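PDB 4ZEM: translation initiation factor eIF2b-like protein, which forms the beta subunit of eIF2B, the heterodecameric factor thought to promote guanine nucleotide exchange on eIF2 during translation initiation. Local coordinates for residues A[30-33]-A[34-38]; A[365-368]-A[369-373]; A[235-238]-A[239-242]; A[379-382]-A[383-386]. One frame throughout, in Å; residues are numbered along the deposited sequence.

Contact 1 of 4, residues A[30-33]-A[34-38]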
ATOM      1  N   SER A  30      -4.817  19.146  -9.185  1.00 84.40           N
ATOM      2  CA  SER A  30      -5.678  19.102  -8.005  1.00 86.56           C
ATOM      3  C   SER A  30      -5.165  18.075  -6.999  1.00 83.01           C
ATOM      4  O   SER A  30      -5.140  18.331  -5.796  1.00 84.77           O
ATOM      5  CB  SER A  30      -7.126  18.787  -8.387  1.00 85.95           C
ATOM      6  OG  SER A  30      -7.509  19.472  -9.564  1.00 97.84           O
ATOM      7  N   LEU A  31      -4.771  16.905  -7.493  1.00 78.22           N
ATOM      8  CA  LEU A  31      -4.244  15.862  -6.620  1.00 77.67           C
ATOM      9  C   LEU A  31      -2.927  16.305  -5.987  1.00 79.86           C
ATOM     10  O   LEU A  31      -2.691  16.057  -4.806  1.00 77.07           O
ATOM     11  CB  LEU A  31      -4.044  14.551  -7.386  1.00 64.88           C
ATOM     12  CG  LEU A  31      -3.675  13.326  -6.539  1.00 62.45           C
ATOM     13  CD1 LEU A  31      -4.497  13.270  -5.255  1.00 57.05           C
ATOM     14  CD2 LEU A  31      -3.813  12.033  -7.332  1.00 56.17           C
ATOM     15  N   ILE A  32      -2.083  16.972  -6.774  1.00 81.18           N
ATOM     16  CA  ILE A  32      -0.814  17.492  -6.273  1.00 77.75           C
ATOM     17  C   ILE A  32      -1.093  18.442  -5.118  1.00 84.01           C
ATOM     18  O   ILE A  32      -0.414  18.414  -4.094  1.00 91.44           O
ATOM     19  CB  ILE A  32      -0.015  18.236  -7.372  1.00 75.91           C
ATOM     20  CG1 ILE A  32       0.444  17.270  -8.462  1.00 76.03           C
ATOM     21  CG2 ILE A  32       1.199  18.937  -6.779  1.00 67.51           C
ATOM     22  CD1 ILE A  32       1.564  16.371  -8.031  1.00 81.87           C
ATOM     23  N   PHE A  33      -2.126  19.258  -5.289  1.00 83.34           N
ATOM     24  CA  PHE A  33      -2.541  20.208  -4.269  1.00 92.32           C
ATOM     25  C   PHE A  33      -2.976  19.490  -2.992  1.00 86.33           C
ATOM     26  O   PHE A  33      -2.619  19.902  -1.888  1.00 85.91           O
ATOM     27  CB  PHE A  33      -3.670  21.092  -4.802  1.00 93.52           C
ATOM     28  CG  PHE A  33      -4.163  22.110  -3.818  1.00102.20           C
ATOM     29  CD1 PHE A  33      -3.430  23.255  -3.562  1.00110.38           C
ATOM     30  CD2 PHE A  33      -5.365  21.926  -3.154  1.00105.38           C
ATOM     31  CE1 PHE A  33      -3.882  24.196  -2.658  1.00116.56           C
ATOM     32  CE2 PHE A  33      -5.824  22.863  -2.248  1.00110.44           C
ATOM     33  CZ  PHE A  33      -5.082  23.999  -2.001  1.00115.16           C
ATOM     34  N   LEU A  34      -3.748  18.418  -3.149  1.00 82.04           N
ATOM     35  CA  LEU A  34      -4.234  17.645  -2.006  1.00 82.81           C
ATOM     36  C   LEU A  34      -3.091  16.980  -1.243  1.00 80.79           C
ATOM     37  O   LEU A  34      -3.099  16.942  -0.011  1.00 83.44           O
ATOM     38  CB  LEU A  34      -5.253  16.594  -2.456  1.00 75.66           C
ATOM     39  CG  LEU A  34      -6.555  17.145  -3.039  1.00 74.88           C
ATOM     40  CD1 LEU A  34      -7.459  16.026  -3.525  1.00 68.47           C
ATOM     41  CD2 LEU A  34      -7.271  17.993  -2.001  1.00 73.46           C
ATOM     42  N   LEU A  35      -2.115  16.455  -1.975  1.00 70.26           N
ATOM     43  CA  LEU A  35      -0.965  15.802  -1.359  1.00 69.09           C
ATOM     44  C   LEU A  35      -0.098  16.772  -0.555  1.00 82.44           C
ATOM     45  O   LEU A  35       0.350  16.440   0.543  1.00 85.60           O
ATOM     46  CB  LEU A  35      -0.113  15.116  -2.424  1.00 69.81           C
ATOM     47  CG  LEU A  35      -0.768  13.976  -3.205  1.00 65.01           C
ATOM     48  CD1 LEU A  35       0.159  13.491  -4.306  1.00 63.94           C
ATOM     49  CD2 LEU A  35      -1.119  12.842  -2.268  1.00 53.93           C
ATOM     50  N   LYS A  36       0.140  17.963  -1.106  1.00 86.97           N
ATOM     51  CA  LYS A  36       0.956  18.976  -0.433  1.00 92.20           C
ATOM     52  C   LYS A  36       0.303  19.540   0.830  1.00 96.63           C
ATOM     53  O   LYS A  36       0.975  19.745   1.841  1.00 96.38           O
ATOM     54  CB  LYS A  36       1.289  20.123  -1.391  1.00 96.73           C
ATOM     55  CG  LYS A  36       2.116  19.718  -2.600  1.00 97.70           C
ATOM     56  CD  LYS A  36       2.616  20.945  -3.350  1.00104.28           C
ATOM     57  CE  LYS A  36       1.482  21.913  -3.660  1.00109.86           C
ATOM     58  NZ  LYS A  36       1.940  23.075  -4.477  1.00112.85           N
ATOM     59  N   ARG A  37      -1.000  19.799   0.771  1.00 97.76           N
ATOM     60  CA  ARG A  37      -1.716  20.307   1.935  1.00105.89           C
ATOM     61  C   ARG A  37      -2.006  19.162   2.886  1.00103.12           C
ATOM     62  O   ARG A  37      -2.461  19.375   4.012  1.00108.58           O
ATOM     63  CB  ARG A  37      -3.010  21.011   1.527  1.00110.90           C
ATOM     64  CG  ARG A  37      -2.813  22.181   0.582  1.00115.23           C
ATOM     65  CD  ARG A  37      -2.102  23.318   1.294  1.00123.89           C
ATOM     66  NE  ARG A  37      -1.877  24.471   0.426  1.00129.98           N
ATOM     67  CZ  ARG A  37      -2.764  25.438   0.222  1.00135.91           C
ATOM     68  NH1 ARG A  37      -3.947  25.394   0.824  1.00135.31           N
ATOM     69  NH2 ARG A  37      -2.471  26.450  -0.583  1.00142.60           N
ATOM     70  N   ARG A  38      -1.771  17.948   2.394  1.00 99.39           N
ATOM     71  CA  ARG A  38      -1.800  16.730   3.193  1.00 98.74           C
ATOM     72  C   ARG A  38      -3.221  16.385   3.612  1.00102.58           C
ATOM     73  O   ARG A  38      -3.438  15.709   4.619  1.00102.77           O
ATOM     74  CB  ARG A  38      -0.875  16.850   4.405  1.00 94.22           C
ATOM     75  CG  ARG A  38       0.590  16.828   3.999  1.00 91.12           C
ATOM     76  CD  ARG A  38       1.536  16.725   5.173  1.00100.41           C
ATOM     77  NE  ARG A  38       2.917  16.850   4.718  1.00116.40           N
ATOM     78  CZ  ARG A  38       3.983  16.529   5.445  1.00127.57           C
ATOM     79  NH1 ARG A  38       3.835  16.048   6.672  1.00128.64           N
ATOM     80  NH2 ARG A  38       5.200  16.681   4.938  1.00132.18           N
TER

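Contact 2 of 4, residues A[365-368]-A[369-373]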
ATOM      1  N   GLY A 365      -1.788 -13.629   2.978  1.00 37.67           N
ATOM      2  CA  GLY A 365      -1.646 -14.444   4.171  1.00 35.24           C
ATOM      3  C   GLY A 365      -0.358 -14.114   4.906  1.00 41.81           C
ATOM      4  O   GLY A 365       0.426 -13.271   4.456  1.00 39.54           O
ATOM      5  N   PRO A 366      -0.117 -14.789   6.037  1.00 44.82           N
ATOM      6  CA  PRO A 366       1.113 -14.557   6.802  1.00 45.20           C
ATOM      7  C   PRO A 366       2.339 -15.062   6.046  1.00 38.49           C
ATOM      8  O   PRO A 366       2.272 -16.106   5.398  1.00 47.91           O
ATOM      9  CB  PRO A 366       0.870 -15.349   8.091  1.00 43.97           C
ATOM     10  CG  PRO A 366      -0.057 -16.442   7.665  1.00 36.41           C
ATOM     11  CD  PRO A 366      -0.983 -15.789   6.686  1.00 40.14           C
ATOM     12  N   GLN A 367       3.431 -14.303   6.097  1.00 40.62           N
ATOM     13  CA  GLN A 367       4.648 -14.639   5.354  1.00 36.96           C
ATOM     14  C   GLN A 367       5.880 -14.470   6.231  1.00 35.42           C
ATOM     15  O   GLN A 367       5.864 -13.682   7.181  1.00 45.12           O
ATOM     16  CB  GLN A 367       4.794 -13.759   4.104  1.00 33.26           C
ATOM     17  CG  GLN A 367       3.520 -13.601   3.282  1.00 37.88           C
ATOM     18  CD  GLN A 367       3.248 -14.775   2.366  1.00 45.02           C
ATOM     19  OE1 GLN A 367       4.164 -15.493   1.965  1.00 49.33           O
ATOM     20  NE2 GLN A 367       1.977 -14.983   2.042  1.00 52.15           N
ATOM     21  N   THR A 368       6.939 -15.215   5.920  1.00 38.73           N
ATOM     22  CA  THR A 368       8.241 -14.988   6.545  1.00 40.95           C
ATOM     23  C   THR A 368       9.099 -14.137   5.607  1.00 45.96           C
ATOM     24  O   THR A 368       8.727 -13.915   4.453  1.00 45.34           O
ATOM     25  CB  THR A 368       8.973 -16.301   6.851  1.00 46.61           C
ATOM     26  OG1 THR A 368       9.336 -16.945   5.624  1.00 52.95           O
ATOM     27  CG2 THR A 368       8.087 -17.226   7.675  1.00 51.16           C
ATOM     28  N   ARG A 369      10.252 -13.682   6.088  1.00 50.70           N
ATOM     29  CA  ARG A 369      11.152 -12.880   5.262  1.00 50.13           C
ATOM     30  C   ARG A 369      11.587 -13.635   3.997  1.00 44.07           C
ATOM     31  O   ARG A 369      11.836 -13.030   2.958  1.00 48.65           O
ATOM     32  CB  ARG A 369      12.376 -12.430   6.067  1.00 47.44           C
ATOM     33  CG  ARG A 369      13.293 -13.553   6.511  1.00 66.50           C
ATOM     34  CD  ARG A 369      14.719 -13.057   6.671  1.00 87.03           C
ATOM     35  NE  ARG A 369      14.922 -12.328   7.919  1.00 94.70           N
ATOM     36  CZ  ARG A 369      15.973 -11.552   8.164  1.00 93.95           C
ATOM     37  NH1 ARG A 369      16.084 -10.931   9.331  1.00 90.47           N
ATOM     38  NH2 ARG A 369      16.912 -11.393   7.241  1.00 96.14           N
ATOM     39  N   HIS A 370      11.707 -14.954   4.099  1.00 47.03           N
ATOM     40  CA  HIS A 370      12.095 -15.786   2.957  1.00 45.92           C
ATOM     41  C   HIS A 370      11.034 -15.809   1.856  1.00 45.04           C
ATOM     42  O   HIS A 370      11.350 -16.028   0.689  1.00 49.44           O
ATOM     43  CB  HIS A 370      12.424 -17.201   3.431  1.00 50.02           C
ATOM     44  CG  HIS A 370      13.132 -17.234   4.750  1.00 71.77           C
ATOM     45  ND1 HIS A 370      14.462 -16.897   4.888  1.00 74.48           N
ATOM     46  CD2 HIS A 370      12.692 -17.539   5.996  1.00 72.37           C
ATOM     47  CE1 HIS A 370      14.814 -17.005   6.157  1.00 71.97           C
ATOM     48  NE2 HIS A 370      13.757 -17.393   6.849  1.00 70.95           N
ATOM     49  N   HIS A 371       9.774 -15.622   2.230  1.00 41.67           N
ATOM     50  CA  HIS A 371       8.690 -15.576   1.253  1.00 43.46           C
ATOM     51  C   HIS A 371       8.644 -14.266   0.431  1.00 51.98           C
ATOM     52  O   HIS A 371       8.013 -14.220  -0.628  1.00 47.86           O
ATOM     53  CB  HIS A 371       7.350 -15.792   1.959  1.00 37.37           C
ATOM     54  CG  HIS A 371       7.168 -17.177   2.499  1.00 39.13           C
ATOM     55  ND1 HIS A 371       7.076 -17.440   3.850  1.00 44.22           N
ATOM     56  CD2 HIS A 371       7.059 -18.373   1.873  1.00 37.72           C
ATOM     57  CE1 HIS A 371       6.928 -18.741   4.032  1.00 48.13           C
ATOM     58  NE2 HIS A 371       6.911 -19.330   2.850  1.00 47.13           N
ATOM     59  N   LEU A 372       9.285 -13.206   0.930  1.00 44.63           N
ATOM     60  CA  LEU A 372       9.173 -11.870   0.323  1.00 45.84           C
ATOM     61  C   LEU A 372       9.718 -11.775  -1.109  1.00 49.10           C
ATOM     62  O   LEU A 372       9.153 -11.073  -1.952  1.00 46.46           O
ATOM     63  CB  LEU A 372       9.873 -10.827   1.203  1.00 39.34           C
ATOM     64  CG  LEU A 372       9.328 -10.645   2.628  1.00 48.16           C
ATOM     65  CD1 LEU A 372      10.132  -9.595   3.394  1.00 48.85           C
ATOM     66  CD2 LEU A 372       7.840 -10.305   2.634  1.00 38.46           C
ATOM     67  N   GLY A 373      10.824 -12.456  -1.376  1.00 52.07           N
ATOM     68  CA  GLY A 373      11.423 -12.415  -2.695  1.00 41.32           C
ATOM     69  C   GLY A 373      10.452 -12.871  -3.769  1.00 54.56           C
ATOM     70  O   GLY A 373      10.340 -12.242  -4.827  1.00 55.18           O
TER

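Contact 3 of 4, residues A[235-238]-A[239-242]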
ATOM      1  N   PRO A 235      -6.785   7.758  24.681  1.00 82.12           N
ATOM      2  CA  PRO A 235      -6.761   7.599  23.216  1.00 73.60           C
ATOM      3  C   PRO A 235      -7.543   6.401  22.689  1.00 64.22           C
ATOM      4  O   PRO A 235      -7.772   5.446  23.418  1.00 68.14           O
ATOM      5  CB  PRO A 235      -5.277   7.441  22.900  1.00 67.23           C
ATOM      6  CG  PRO A 235      -4.755   6.680  24.048  1.00 74.70           C
ATOM      7  CD  PRO A 235      -5.418   7.322  25.223  1.00 77.58           C
ATOM      8  N   TYR A 236      -7.901   6.457  21.410  1.00 58.21           N
ATOM      9  CA  TYR A 236      -8.613   5.380  20.736  1.00 57.24           C
ATOM     10  C   TYR A 236      -9.916   5.005  21.404  1.00 59.51           C
ATOM     11  O   TYR A 236     -10.253   3.832  21.511  1.00 61.15           O
ATOM     12  CB  TYR A 236      -7.719   4.147  20.624  1.00 58.83           C
ATOM     13  CG  TYR A 236      -6.441   4.404  19.882  1.00 61.98           C
ATOM     14  CD1 TYR A 236      -6.422   4.437  18.499  1.00 66.74           C
ATOM     15  CD2 TYR A 236      -5.254   4.618  20.559  1.00 55.14           C
ATOM     16  CE1 TYR A 236      -5.256   4.678  17.809  1.00 69.50           C
ATOM     17  CE2 TYR A 236      -4.082   4.859  19.878  1.00 56.47           C
ATOM     18  CZ  TYR A 236      -4.093   4.886  18.503  1.00 71.66           C
ATOM     19  OH  TYR A 236      -2.935   5.125  17.811  1.00 88.20           O
ATOM     20  N   ALA A 237     -10.663   6.010  21.832  1.00 58.28           N
ATOM     21  CA  ALA A 237     -11.928   5.769  22.496  1.00 55.19           C
ATOM     22  C   ALA A 237     -12.929   5.059  21.598  1.00 55.01           C
ATOM     23  O   ALA A 237     -13.638   4.172  22.045  1.00 71.18           O
ATOM     24  CB  ALA A 237     -12.508   7.074  23.009  1.00 46.42           C
ATOM     25  N   ALA A 238     -13.002   5.454  20.337  1.00 55.07           N
ATOM     26  CA  ALA A 238     -13.941   4.812  19.431  1.00 56.55           C
ATOM     27  C   ALA A 238     -13.608   3.345  19.210  1.00 57.95           C
ATOM     28  O   ALA A 238     -14.485   2.484  19.245  1.00 62.68           O
ATOM     29  CB  ALA A 238     -13.980   5.549  18.107  1.00 50.90           C
ATOM     30  N   LEU A 239     -12.328   3.069  19.003  1.00 55.67           N
ATOM     31  CA  LEU A 239     -11.878   1.710  18.765  1.00 50.00           C
ATOM     32  C   LEU A 239     -12.156   0.855  19.981  1.00 48.14           C
ATOM     33  O   LEU A 239     -12.632  -0.267  19.866  1.00 44.07           O
ATOM     34  CB  LEU A 239     -10.381   1.704  18.488  1.00 32.61           C
ATOM     35  CG  LEU A 239      -9.686   0.364  18.280  1.00 43.99           C
ATOM     36  CD1 LEU A 239     -10.255  -0.307  17.047  1.00 38.14           C
ATOM     37  CD2 LEU A 239      -8.187   0.524  18.141  1.00 45.96           C
ATOM     38  N   ARG A 240     -11.869   1.405  21.151  1.00 45.02           N
ATOM     39  CA  ARG A 240     -12.092   0.689  22.394  1.00 55.03           C
ATOM     40  C   ARG A 240     -13.565   0.404  22.589  1.00 50.70           C
ATOM     41  O   ARG A 240     -13.939  -0.673  23.028  1.00 52.96           O
ATOM     42  CB  ARG A 240     -11.521   1.460  23.582  1.00 35.11           C
ATOM     43  CG  ARG A 240     -10.010   1.374  23.672  1.00 51.06           C
ATOM     44  CD  ARG A 240      -9.465   1.998  24.941  1.00 61.41           C
ATOM     45  NE  ARG A 240      -9.443   3.451  24.877  1.00 71.20           N
ATOM     46  CZ  ARG A 240     -10.221   4.245  25.602  1.00 74.04           C
ATOM     47  NH1 ARG A 240     -11.086   3.729  26.460  1.00 73.83           N
ATOM     48  NH2 ARG A 240     -10.128   5.556  25.474  1.00 80.34           N
ATOM     49  N   LYS A 241     -14.399   1.376  22.256  1.00 49.78           N
ATOM     50  CA  LYS A 241     -15.829   1.203  22.402  1.00 55.53           C
ATOM     51  C   LYS A 241     -16.306   0.090  21.490  1.00 52.08           C
ATOM     52  O   LYS A 241     -17.129  -0.727  21.875  1.00 58.56           O
ATOM     53  CB  LYS A 241     -16.558   2.504  22.082  1.00 66.62           C
ATOM     54  CG  LYS A 241     -18.049   2.466  22.352  1.00 76.33           C
ATOM     55  CD  LYS A 241     -18.681   3.827  22.138  1.00 81.02           C
ATOM     56  CE  LYS A 241     -20.161   3.808  22.478  1.00 84.23           C
ATOM     57  NZ  LYS A 241     -20.722   5.185  22.510  1.00 91.75           N
ATOM     58  N   LYS A 242     -15.787   0.066  20.271  1.00 51.99           N
ATOM     59  CA  LYS A 242     -16.166  -0.969  19.324  1.00 50.10           C
ATOM     60  C   LYS A 242     -15.711  -2.354  19.776  1.00 51.70           C
ATOM     61  O   LYS A 242     -16.443  -3.326  19.650  1.00 58.14           O
ATOM     62  CB  LYS A 242     -15.643  -0.643  17.928  1.00 48.15           C
ATOM     63  CG  LYS A 242     -16.410  -1.335  16.820  1.00 58.67           C
ATOM     64  CD  LYS A 242     -16.007  -0.807  15.457  1.00 75.51           C
ATOM     65  CE  LYS A 242     -16.759  -1.524  14.350  1.00 85.79           C
ATOM     66  NZ  LYS A 242     -16.206  -1.195  13.010  1.00 88.84           N
TER

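Contact 4 of 4, residues A[379-382]-A[383-386]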
ATOM      1  N   HIS A 379       4.875  -9.288  -8.416  1.00 44.72           N
ATOM      2  CA  HIS A 379       4.172  -8.024  -8.629  1.00 49.78           C
ATOM      3  C   HIS A 379       4.979  -6.931  -9.340  1.00 50.76           C
ATOM      4  O   HIS A 379       4.406  -5.960  -9.830  1.00 48.51           O
ATOM      5  CB  HIS A 379       3.658  -7.503  -7.286  1.00 46.26           C
ATOM      6  CG  HIS A 379       2.668  -8.417  -6.637  1.00 45.63           C
ATOM      7  ND1 HIS A 379       3.043  -9.548  -5.946  1.00 43.58           N
ATOM      8  CD2 HIS A 379       1.314  -8.388  -6.608  1.00 51.49           C
ATOM      9  CE1 HIS A 379       1.963 -10.168  -5.503  1.00 54.56           C
ATOM     10  NE2 HIS A 379       0.901  -9.487  -5.891  1.00 61.83           N
ATOM     11  N   TYR A 380       6.299  -7.083  -9.409  1.00 49.06           N
ATOM     12  CA  TYR A 380       7.131  -6.069 -10.049  1.00 43.45           C
ATOM     13  C   TYR A 380       8.027  -6.614 -11.172  1.00 46.02           C
ATOM     14  O   TYR A 380       8.460  -7.766 -11.144  1.00 72.43           O
ATOM     15  CB  TYR A 380       8.007  -5.380  -8.997  1.00 42.79           C
ATOM     16  CG  TYR A 380       7.243  -4.572  -7.976  1.00 40.92           C
ATOM     17  CD1 TYR A 380       6.666  -3.356  -8.311  1.00 41.28           C
ATOM     18  CD2 TYR A 380       7.075  -5.043  -6.675  1.00 49.80           C
ATOM     19  CE1 TYR A 380       5.960  -2.617  -7.372  1.00 55.76           C
ATOM     20  CE2 TYR A 380       6.370  -4.316  -5.728  1.00 37.70           C
ATOM     21  CZ  TYR A 380       5.815  -3.103  -6.081  1.00 51.77           C
ATOM     22  OH  TYR A 380       5.114  -2.377  -5.144  1.00 45.18           O
ATOM     23  N   LYS A 381       8.286  -5.757 -12.157  1.00 49.88           N
ATOM     24  CA  LYS A 381       9.220  -6.018 -13.255  1.00 50.84           C
ATOM     25  C   LYS A 381      10.542  -5.334 -12.981  1.00 62.76           C
ATOM     26  O   LYS A 381      10.572  -4.207 -12.490  1.00 64.34           O
ATOM     27  CB  LYS A 381       8.667  -5.537 -14.603  1.00 52.83           C
ATOM     28  CG  LYS A 381       7.759  -6.520 -15.303  1.00 56.97           C
ATOM     29  CD  LYS A 381       6.494  -6.771 -14.536  1.00 77.64           C
ATOM     30  CE  LYS A 381       5.624  -7.787 -15.239  1.00 87.03           C
ATOM     31  NZ  LYS A 381       4.385  -8.057 -14.451  1.00 88.25           N
ATOM     32  N   ILE A 382      11.633  -6.010 -13.316  1.00 60.01           N
ATOM     33  CA  ILE A 382      12.961  -5.478 -13.054  1.00 67.91           C
ATOM     34  C   ILE A 382      13.176  -4.120 -13.745  1.00 57.29           C
ATOM     35  O   ILE A 382      13.908  -3.276 -13.233  1.00 63.92           O
ATOM     36  CB  ILE A 382      14.057  -6.485 -13.484  1.00 69.51           C
ATOM     37  CG1 ILE A 382      15.424  -6.044 -12.960  1.00 78.95           C
ATOM     38  CG2 ILE A 382      14.077  -6.668 -14.993  1.00 61.01           C
ATOM     39  CD1 ILE A 382      16.547  -6.984 -13.326  1.00 93.30           C
ATOM     40  N   GLU A 383      12.526  -3.904 -14.888  1.00 58.42           N
ATOM     41  CA  GLU A 383      12.649  -2.635 -15.609  1.00 60.36           C
ATOM     42  C   GLU A 383      12.041  -1.459 -14.847  1.00 69.88           C
ATOM     43  O   GLU A 383      12.483  -0.319 -14.993  1.00 71.24           O
ATOM     44  CB  GLU A 383      12.007  -2.718 -17.001  1.00 62.21           C
ATOM     45  CG  GLU A 383      12.592  -3.776 -17.934  1.00 64.86           C
ATOM     46  CD  GLU A 383      12.003  -5.161 -17.730  1.00 85.46           C
ATOM     47  OE1 GLU A 383      11.488  -5.457 -16.625  1.00 81.62           O
ATOM     48  OE2 GLU A 383      12.065  -5.959 -18.690  1.00 88.73           O
ATOM     49  N   ASP A 384      11.014  -1.742 -14.056  1.00 65.31           N
ATOM     50  CA  ASP A 384      10.269  -0.715 -13.330  1.00 61.82           C
ATOM     51  C   ASP A 384      10.849  -0.383 -11.959  1.00 60.83           C
ATOM     52  O   ASP A 384      10.369   0.529 -11.284  1.00 60.83           O
ATOM     53  CB  ASP A 384       8.805  -1.122 -13.201  1.00 57.50           C
ATOM     54  CG  ASP A 384       8.158  -1.366 -14.551  1.00 74.70           C
ATOM     55  OD1 ASP A 384       8.361  -0.538 -15.466  1.00 81.79           O
ATOM     56  OD2 ASP A 384       7.451  -2.382 -14.700  1.00 85.52           O
ATOM     57  N   ILE A 385      11.819  -1.169 -11.508  1.00 61.33           N
ATOM     58  CA  ILE A 385      12.402  -0.942 -10.191  1.00 58.31           C
ATOM     59  C   ILE A 385      13.876  -0.559 -10.299  1.00 63.66           C
ATOM     60  O   ILE A 385      14.463  -0.625 -11.376  1.00 75.36           O
ATOM     61  CB  ILE A 385      12.258  -2.186  -9.299  1.00 58.37           C
ATOM     62  CG1 ILE A 385      13.194  -3.301  -9.762  1.00 60.24           C
ATOM     63  CG2 ILE A 385      10.806  -2.662  -9.290  1.00 47.38           C
ATOM     64  CD1 ILE A 385      13.086  -4.555  -8.929  1.00 49.66           C
ATOM     65  N   GLY A 386      14.473  -0.169  -9.177  1.00 64.67           N
ATOM     66  CA  GLY A 386      15.896   0.119  -9.131  1.00 57.92           C
ATOM     67  C   GLY A 386      16.267   1.545  -9.478  1.00 60.45           C
ATOM     68  O   GLY A 386      17.438   1.873  -9.655  1.00 77.76           O
TER

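Contact 1 of 4, residues A[30-33]-A[34-38]
The guanidinium of R37 receives the rim of the F33 ring on one face, with F33 CE1 over its centre and 3.3 Å from R37 CZ. The ring in turn has one of its faces covered by the aliphatic part of the arginine: R37 CG lies 4.0 Å from the ring centroid of F33, only 17° off the normal, a CH-pi contact offset toward the rim. The two flat groups are inclined by 59°, so the ring offers its CE1-CZ margin rather than lying flat on the guanidinium. The pair is an i to i+4 contact near the C-terminal end of alpha-helix 24-37, in the N-terminal helical region of this subunit. A bend in the arginine at chi2 (-68°) carries its chain up past the ring. Beneath it, R37 N donates to F33 O at 3.1 Å, one of four successive helical bonds; the one from L35 N to L31 O is 2.9 Å long.

Leucines line the buried flank. L31 CD1 stands 4.3 Å from L35 CG and about as far from CD1 of L34, in loose apolar contact. W15 of helix 12-18 covers L31 and L34, while A48 and L52 of helix 43-59 press on L31, and A82 of helix 65-82 meets I32, L35 and K36. Helix 24-37 is thus packed against three others. On the flank of I32, K36 N donates to I32 O at 3.1 Å, and K36 CG lies 3.2 Å from I32 O as well.

Contact 2 of 4, residues A[365-368]-A[369-373]
H371 turns the edge of its imidazole to the backbone of T368: T368 N donates to H371 ND1 at 3.0 Å, almost straight (168°) and close to the ring plane. As ND1 is the acceptor here, a neutral ring would be expected to carry its proton on NE2. The amide of Q367 approaches the same histidine across it, with amide and ring planes practically perpendicular (89°), and Q367 OE1 comes to 3.2 Å from H371 CB. Bent at chi2 (-81°), the glutamine chain curls so that its other end, NE2, makes a weak bond to G365 O.

Below these side chains H371 N donates to T368 O at 3.0 Å, closing a type I beta turn over R369 and H370. It turns the chain from edge strand 365-367 of the Rossmann-like sheet toward helix 372-379, and L372 N continues the winding with a bond to R369 O. H370 comes to T368 from another side: its CD2 brings the ring edge to 3.4 Å from T368 OG1. One face of that ring is covered by R369 CG, while the guanidinium of R369 forms a salt bridge with D355. L372 leans inward on F310 and on Y360 of strand 359-362.

Contact 3 of 4, residues A[235-238]-A[239-242]
Y236, in the N-cap position with positive phi, accepts at its O a bond of 2.9 Å from R240 N, and the bonds from K241 N to A237 O and from K242 N to A238 O carry on this first turn of helix 237-246. Ahead of the cap, the R240 side chain reaches back and grips P235 O side-on with two nitrogens, NE at 3.0 Å and NH2 at 3.1 Å from that oxygen. Both bonds run close to the guanidinium plane and arrive on the same face of the proline carbonyl plane, NH2 well above it and NE only tilted by 20°. A bend at chi3 (-77°) swings the guanidinium back toward P235. It also lays one face of the group over A237, whose CA is 3.5 Å from R240 NH2. An alanine in place of R240 would remove both nitrogens and probably leave P235 O without these donors and the segment before the helix less firmly tied to it. On the inner side Y236 CB meets L239 CB at 4.2 Å, and Y236, L239 and R240 all touch L221 of strand 218-222. R240 further rests on T250 and N252 of strand 249-252. Helix 237-246 thus links two adjacent parallel strands, the beta-alpha-beta crossover of a Rossmann-like sheet.

Contact 4 of 4, residues A[379-382]-A[383-386]
I382, E383 and I385 carry most of this contact, wrapped round a tight turn of the chain. The E383 side chain crosses that of I382 at about a right angle; its bend at chi2 (84°) brings the carboxylate back, so that E383 OE1 is 3.3 Å from I382 CG2. I385 points the other way, inward. Its CG2 rests 3.9 Å from Y380 CB, and its CG1, held between the backbone N and the carbonyl carbon (chi1 72°), lies 3.5 Å from I382 O. Replacing I385 by an alanine would probably open a gap beside Y380 CB and lose the cover over the carbonyls of the turn. Those carbonyls hold the backbone: D384 N donates to K381 O at 3.0 Å, while I385 N makes weak bonds to K381 O and I382 O. D384 and K381 lie side by side, yet NZ of K381 and OD2 of D384 are 6.5 Å apart; each has its salt bridge to helix 88-104, D384 with R101 and K381 with D102. Y380 OH is bonded to F310 O, and P312 packs on both Y380 and I385. Residues 381-385 form two overlapping type I beta turns, which follow helix 372-379 and fasten the C-terminal tail to helix 88-104.

From the N terminus, the chain meets contact 1 first, at the end of helix 24-37 among the N-terminal helices. Contact 3 follows at the start of helix 237-246, in the crossover leading to edge strand 249-252. Contact 2 turns the chain out of strand 365-367, at the other edge of the same sheet, into helix 372-379, and contact 4 turns it again after that helix. All four are local and in series; none nests or crosses. Contacts 2 and 4, near the two ends of one helix, have nearest atoms about 7 Å apart, whereas the centres of contacts 3 and 4 are 40 Å apart. Contact 4 ties the tail to helix 88-104, its nearest atoms about 17 Å from those of contact 1.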